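Local atomic coordinates of Non-sulfated chondroitin lyase E66 (Autographa californica nucleopolyhedrovirus, PDB entry 3VSN), a protein that cleaves non-sulfated chondroitin as a lyase of the occlusion-derived virus envelope and is essential for oral infection of the insect host. Residues Glu284-Val297 with Val327-Val340. Numbering follows the deposited sequence.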
loop_
_atom_site.group_PDB
_atom_site.type_symbol
_atom_site.label_atom_id
_atom_site.label_comp_id
_atom_site.label_asym_id
_atom_site.label_seq_id
_atom_site.Cartn_x
_atom_site.Cartn_y
_atom_site.Cartn_z
ATOM N N GLU A 284 -2.256 -8.592 -1.326
ATOM C CA GLU A 284 -2.485 -9.170 0.005
ATOM C C GLU A 284 -1.450 -8.668 1.007
ATOM O O GLU A 284 -1.771 -8.394 2.166
ATOM C CB GLU A 284 -2.426 -10.697 -0.039
ATOM C CG GLU A 284 -3.577 -11.352 -0.779
ATOM C CD GLU A 284 -3.481 -12.867 -0.804
ATOM O OE1 GLU A 284 -2.423 -13.423 -0.428
ATOM O OE2 GLU A 284 -4.478 -13.501 -1.203
ATOM N N ASN A 285 -0.208 -8.543 0.545
ATOM C CA ASN A 285 0.906 -8.157 1.410
ATOM C C ASN A 285 0.822 -6.747 2.001
ATOM O O ASN A 285 1.489 -6.465 2.996
ATOM C CB ASN A 285 2.249 -8.351 0.694
ATOM C CG ASN A 285 2.726 -9.791 0.723
ATOM O OD1 ASN A 285 2.180 -10.623 1.446
ATOM N ND2 ASN A 285 3.755 -10.094 -0.068
ATOM N N VAL A 286 0.013 -5.869 1.403
ATOM C CA VAL A 286 -0.052 -4.468 1.866
ATOM C C VAL A 286 -1.462 -3.884 2.042
ATOM O O VAL A 286 -1.645 -2.934 2.803
ATOM C CB VAL A 286 0.789 -3.504 0.979
ATOM C CG1 VAL A 286 2.240 -3.963 0.874
ATOM C CG2 VAL A 286 0.168 -3.330 -0.406
ATOM N N GLY A 287 -2.450 -4.446 1.351
ATOM C CA GLY A 287 -3.781 -3.842 1.309
ATOM C C GLY A 287 -4.779 -4.381 2.315
ATOM O O GLY A 287 -4.453 -5.241 3.132
ATOM N N SER A 288 -6.003 -3.861 2.242
ATOM C CA SER A 288 -7.121 -4.319 3.067
ATOM C C SER A 288 -8.427 -3.978 2.351
ATOM O O SER A 288 -8.452 -3.059 1.532
ATOM C CB SER A 288 -7.087 -3.667 4.454
ATOM O OG SER A 288 -7.321 -2.272 4.374
ATOM N N PRO A 289 -9.515 -4.714 2.652
ATOM C CA PRO A 289 -10.789 -4.459 1.973
ATOM C C PRO A 289 -11.279 -3.015 2.118
ATOM O O PRO A 289 -11.894 -2.483 1.193
ATOM C CB PRO A 289 -11.752 -5.428 2.667
ATOM C CG PRO A 289 -10.878 -6.547 3.123
ATOM C CD PRO A 289 -9.606 -5.876 3.556
ATOM N N GLU A 290 -10.990 -2.389 3.257
ATOM C CA GLU A 290 -11.418 -1.008 3.512
ATOM C C GLU A 290 -10.582 0.036 2.763
ATOM O O GLU A 290 -10.935 1.217 2.739
ATOM C CB GLU A 290 -11.427 -0.707 5.020
ATOM C CG GLU A 290 -12.482 -1.473 5.818
ATOM C CD GLU A 290 -12.168 -2.957 5.964
ATOM O OE1 GLU A 290 -10.976 -3.314 6.084
ATOM O OE2 GLU A 290 -13.110 -3.775 5.951
ATOM N N GLY A 291 -9.476 -0.392 2.160
ATOM C CA GLY A 291 -8.605 0.521 1.417
ATOM C C GLY A 291 -7.453 1.086 2.234
ATOM O O GLY A 291 -6.666 1.897 1.735
ATOM N N VAL A 292 -7.355 0.663 3.493
ATOM C CA VAL A 292 -6.247 1.055 4.364
ATOM C C VAL A 292 -4.970 0.311 3.960
ATOM O O VAL A 292 -4.984 -0.911 3.757
ATOM C CB VAL A 292 -6.584 0.840 5.862
ATOM C CG1 VAL A 292 -5.461 1.347 6.757
ATOM C CG2 VAL A 292 -7.883 1.559 6.216
ATOM N N VAL A 293 -3.884 1.073 3.817
ATOM C CA VAL A 293 -2.591 0.552 3.382
ATOM C C VAL A 293 -1.485 1.230 4.186
ATOM O O VAL A 293 -1.503 2.450 4.370
ATOM C CB VAL A 293 -2.327 0.824 1.879
ATOM C CG1 VAL A 293 -1.058 0.118 1.418
ATOM C CG2 VAL A 293 -3.500 0.382 1.016
ATOM N N VAL A 294 -0.525 0.437 4.655
ATOM C CA VAL A 294 0.627 0.958 5.400
ATOM C C VAL A 294 1.314 2.081 4.606
ATOM O O VAL A 294 1.592 1.918 3.417
ATOM C CB VAL A 294 1.612 -0.179 5.805
ATOM C CG1 VAL A 294 2.373 -0.734 4.607
ATOM C CG2 VAL A 294 2.572 0.289 6.896
ATOM N N PRO A 295 1.546 3.242 5.251
ATOM C CA PRO A 295 2.051 4.408 4.509
ATOM C C PRO A 295 3.398 4.209 3.818
ATOM O O PRO A 295 3.624 4.801 2.765
ATOM C CB PRO A 295 2.160 5.496 5.585
ATOM C CG PRO A 295 1.171 5.095 6.629
ATOM C CD PRO A 295 1.178 3.589 6.639
ATOM N N GLY A 296 4.269 3.379 4.390
ATOM C CA GLY A 296 5.613 3.149 3.842
ATOM C C GLY A 296 5.690 2.624 2.412
ATOM O O GLY A 296 6.735 2.735 1.772
ATOM N N VAL A 297 4.600 2.048 1.907
ATOM C CA VAL A 297 4.571 1.537 0.525
ATOM C C VAL A 297 3.752 2.433 -0.417
ATOM O O VAL A 297 3.566 2.110 -1.593
ATOM C CB VAL A 297 4.066 0.071 0.442
ATOM C CG1 VAL A 297 4.929 -0.853 1.302
ATOM C CG2 VAL A 297 2.601 -0.034 0.839
ATOM N N VAL A 327 8.268 -6.543 4.912
ATOM C CA VAL A 327 6.919 -6.096 5.252
ATOM C C VAL A 327 6.216 -7.221 6.006
ATOM O O VAL A 327 6.243 -8.375 5.575
ATOM C CB VAL A 327 6.093 -5.688 3.999
ATOM C CG1 VAL A 327 4.692 -5.238 4.392
ATOM C CG2 VAL A 327 6.787 -4.579 3.219
ATOM N N LEU A 328 5.627 -6.882 7.150
ATOM C CA LEU A 328 4.760 -7.790 7.890
ATOM C C LEU A 328 3.375 -7.166 7.971
ATOM O O LEU A 328 3.232 -6.024 8.407
ATOM C CB LEU A 328 5.307 -8.045 9.301
ATOM C CG LEU A 328 4.407 -8.799 10.293
ATOM C CD1 LEU A 328 4.204 -10.252 9.872
ATOM C CD2 LEU A 328 4.981 -8.736 11.704
ATOM N N THR A 329 2.359 -7.920 7.564
ATOM C CA THR A 329 1.004 -7.395 7.481
ATOM C C THR A 329 0.005 -8.408 8.022
ATOM O O THR A 329 0.084 -9.596 7.714
ATOM C CB THR A 329 0.662 -7.019 6.025
ATOM O OG1 THR A 329 1.530 -5.960 5.599
ATOM C CG2 THR A 329 -0.791 -6.555 5.890
ATOM N N LYS A 330 -0.928 -7.934 8.838
ATOM C CA LYS A 330 -1.969 -8.794 9.371
ATOM C C LYS A 330 -3.331 -8.192 9.095
ATOM O O LYS A 330 -3.565 -7.009 9.359
ATOM C CB LYS A 330 -1.780 -9.019 10.875
ATOM C CG LYS A 330 -2.893 -9.828 11.531
ATOM C CD LYS A 330 -2.582 -10.087 12.995
ATOM C CE LYS A 330 -3.814 -10.531 13.767
ATOM N NZ LYS A 330 -4.264 -11.916 13.442
ATOM N N LEU A 331 -4.219 -9.015 8.549
ATOM C CA LEU A 331 -5.616 -8.653 8.415
ATOM C C LEU A 331 -6.433 -9.657 9.212
ATOM O O LEU A 331 -6.428 -10.851 8.908
ATOM C CB LEU A 331 -6.054 -8.640 6.943
ATOM C CG LEU A 331 -7.495 -8.164 6.711
ATOM C CD1 LEU A 331 -7.610 -6.654 6.893
ATOM C CD2 LEU A 331 -7.999 -8.587 5.337
ATOM N N SER A 332 -7.113 -9.169 10.243
ATOM C CA SER A 332 -7.981 -10.009 11.046
ATOM C C SER A 332 -9.432 -9.570 10.866
ATOM O O SER A 332 -9.726 -8.677 10.062
ATOM C CB SER A 332 -7.570 -9.951 12.523
ATOM O OG SER A 332 -8.009 -8.748 13.134
ATOM N N LYS A 333 -10.333 -10.203 11.611
ATOM C CA LYS A 333 -11.740 -9.808 11.613
ATOM C C LYS A 333 -11.932 -8.399 12.192
ATOM O O LYS A 333 -12.921 -7.736 11.892
ATOM C CB LYS A 333 -12.584 -10.825 12.390
ATOM C CG LYS A 333 -12.649 -12.204 11.738
ATOM C CD LYS A 333 -13.450 -13.194 12.570
ATOM C CE LYS A 333 -13.368 -14.588 11.960
ATOM N NZ LYS A 333 -14.024 -15.618 12.811
ATOM N N THR A 334 -10.977 -7.945 13.004
ATOM C CA THR A 334 -11.127 -6.683 13.738
ATOM C C THR A 334 -10.166 -5.564 13.338
ATOM O O THR A 334 -10.484 -4.384 13.522
ATOM C CB THR A 334 -11.035 -6.895 15.266
ATOM O OG1 THR A 334 -9.781 -7.509 15.597
ATOM C CG2 THR A 334 -12.192 -7.760 15.770
ATOM N N TYR A 335 -8.996 -5.912 12.806
ATOM C CA TYR A 335 -8.016 -4.879 12.453
ATOM C C TYR A 335 -7.128 -5.170 11.246
ATOM O O TYR A 335 -7.013 -6.307 10.790
ATOM C CB TYR A 335 -7.169 -4.469 13.674
ATOM C CG TYR A 335 -6.030 -5.396 14.079
ATOM C CD1 TYR A 335 -6.202 -6.347 15.089
ATOM C CD2 TYR A 335 -4.768 -5.287 13.489
ATOM C CE1 TYR A 335 -5.156 -7.174 15.484
ATOM C CE2 TYR A 335 -3.720 -6.114 13.872
ATOM C CZ TYR A 335 -3.916 -7.052 14.872
ATOM O OH TYR A 335 -2.869 -7.862 15.259
ATOM N N TYR A 336 -6.537 -4.099 10.725
ATOM C CA TYR A 336 -5.445 -4.173 9.768
ATOM C C TYR A 336 -4.226 -3.593 10.471
ATOM O O TYR A 336 -4.293 -2.499 11.030
ATOM C CB TYR A 336 -5.769 -3.360 8.504
ATOM C CG TYR A 336 -4.566 -3.088 7.616
ATOM C CD1 TYR A 336 -4.177 -3.997 6.635
ATOM C CD2 TYR A 336 -3.811 -1.922 7.767
ATOM C CE1 TYR A 336 -3.073 -3.752 5.826
ATOM C CE2 TYR A 336 -2.705 -1.672 6.971
ATOM C CZ TYR A 336 -2.341 -2.587 6.000
ATOM O OH TYR A 336 -1.240 -2.340 5.207
ATOM N N GLY A 337 -3.124 -4.333 10.465
ATOM C CA GLY A 337 -1.865 -3.840 11.020
ATOM C C GLY A 337 -0.726 -4.158 10.076
ATOM O O GLY A 337 -0.750 -5.190 9.407
ATOM N N SER A 338 0.274 -3.284 10.016
ATOM C CA SER A 338 1.431 -3.528 9.152
ATOM C C SER A 338 2.670 -2.785 9.621
ATOM O O SER A 338 2.574 -1.681 10.161
ATOM C CB SER A 338 1.106 -3.135 7.706
ATOM O OG SER A 338 2.130 -3.553 6.815
ATOM N N VAL A 339 3.833 -3.404 9.425
ATOM C CA VAL A 339 5.113 -2.741 9.657
ATOM C C VAL A 339 5.981 -2.869 8.408
ATOM O O VAL A 339 6.173 -3.973 7.886
ATOM C CB VAL A 339 5.888 -3.323 10.866
ATOM C CG1 VAL A 339 7.254 -2.655 11.002
ATOM C CG2 VAL A 339 5.100 -3.159 12.157
ATOM N N VAL A 340 6.485 -1.735 7.930
ATOM C CA VAL A 340 7.548 -1.744 6.927
ATOM C C VAL A 340 8.883 -1.768 7.665
ATOM O O VAL A 340 9.184 -0.865 8.450
ATOM C CB VAL A 340 7.465 -0.527 5.977
ATOM C CG1 VAL A 340 8.666 -0.480 5.038
ATOM C CG2 VAL A 340 6.161 -0.557 5.183
#
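Tyr336 reaches from the hairpin 327-340 into the folded-back loop 284-297, where its hydroxyl joins the two limbs of that loop, which reverses through a type I turn from Ser288 to Gly291. OH donates to Val286 O at 2.5 Å, approaching tilted by 33° from the carbonyl plane, and accepts from Val294 N at 2.9 Å through a somewhat bent bond. With CG anti to the backbone N (chi1 165°), the ring slants from its strand toward the loop, and Val292 O stands over the centre of one face, 3.8 Å above its plane. That carbonyl is held from within the loop by Ser288 OG, which donates to it in the carbonyl plane, on a lone pair. Ser288 CB packs against CD1 and Val292 CG1 against CD2, both from the side of the ring where Val292 O stands.

Thr329, on the neighbouring strand, gives a second polar tie: its OG1 donates to Asn285 O at 2.7 Å, again tilted from the carbonyl plane. Beyond it Leu331 CD2 reaches Pro289 CD at 3.6 Å. Towards the other end of the hairpin, Val294 sits on Ser338, CB to CB at 3.6 Å, and its CG1 reaches CG2 of Val340. The same methyl of Val340 lies 4.0 Å from Gly296 CA. Gly296 is about 10 Å from the side chains of Arg300, the transition-state stabiliser, and Glu350, important for catalysis; the contact thus borders the catalytic residues without including them.

The hairpin presents alternate residues to the loop, while Leu328, Tyr335 and Val339 of its opposite face pack on Phe448 of strand 440-449. Strands 327-331 and 335-340 are the central pair of a four-stranded antiparallel sheet, edged by 318-322 and 367-370, and the loop that follows helix 276-284 lies across this sheet, with Trp369 of strand 367-370 also touching Tyr336.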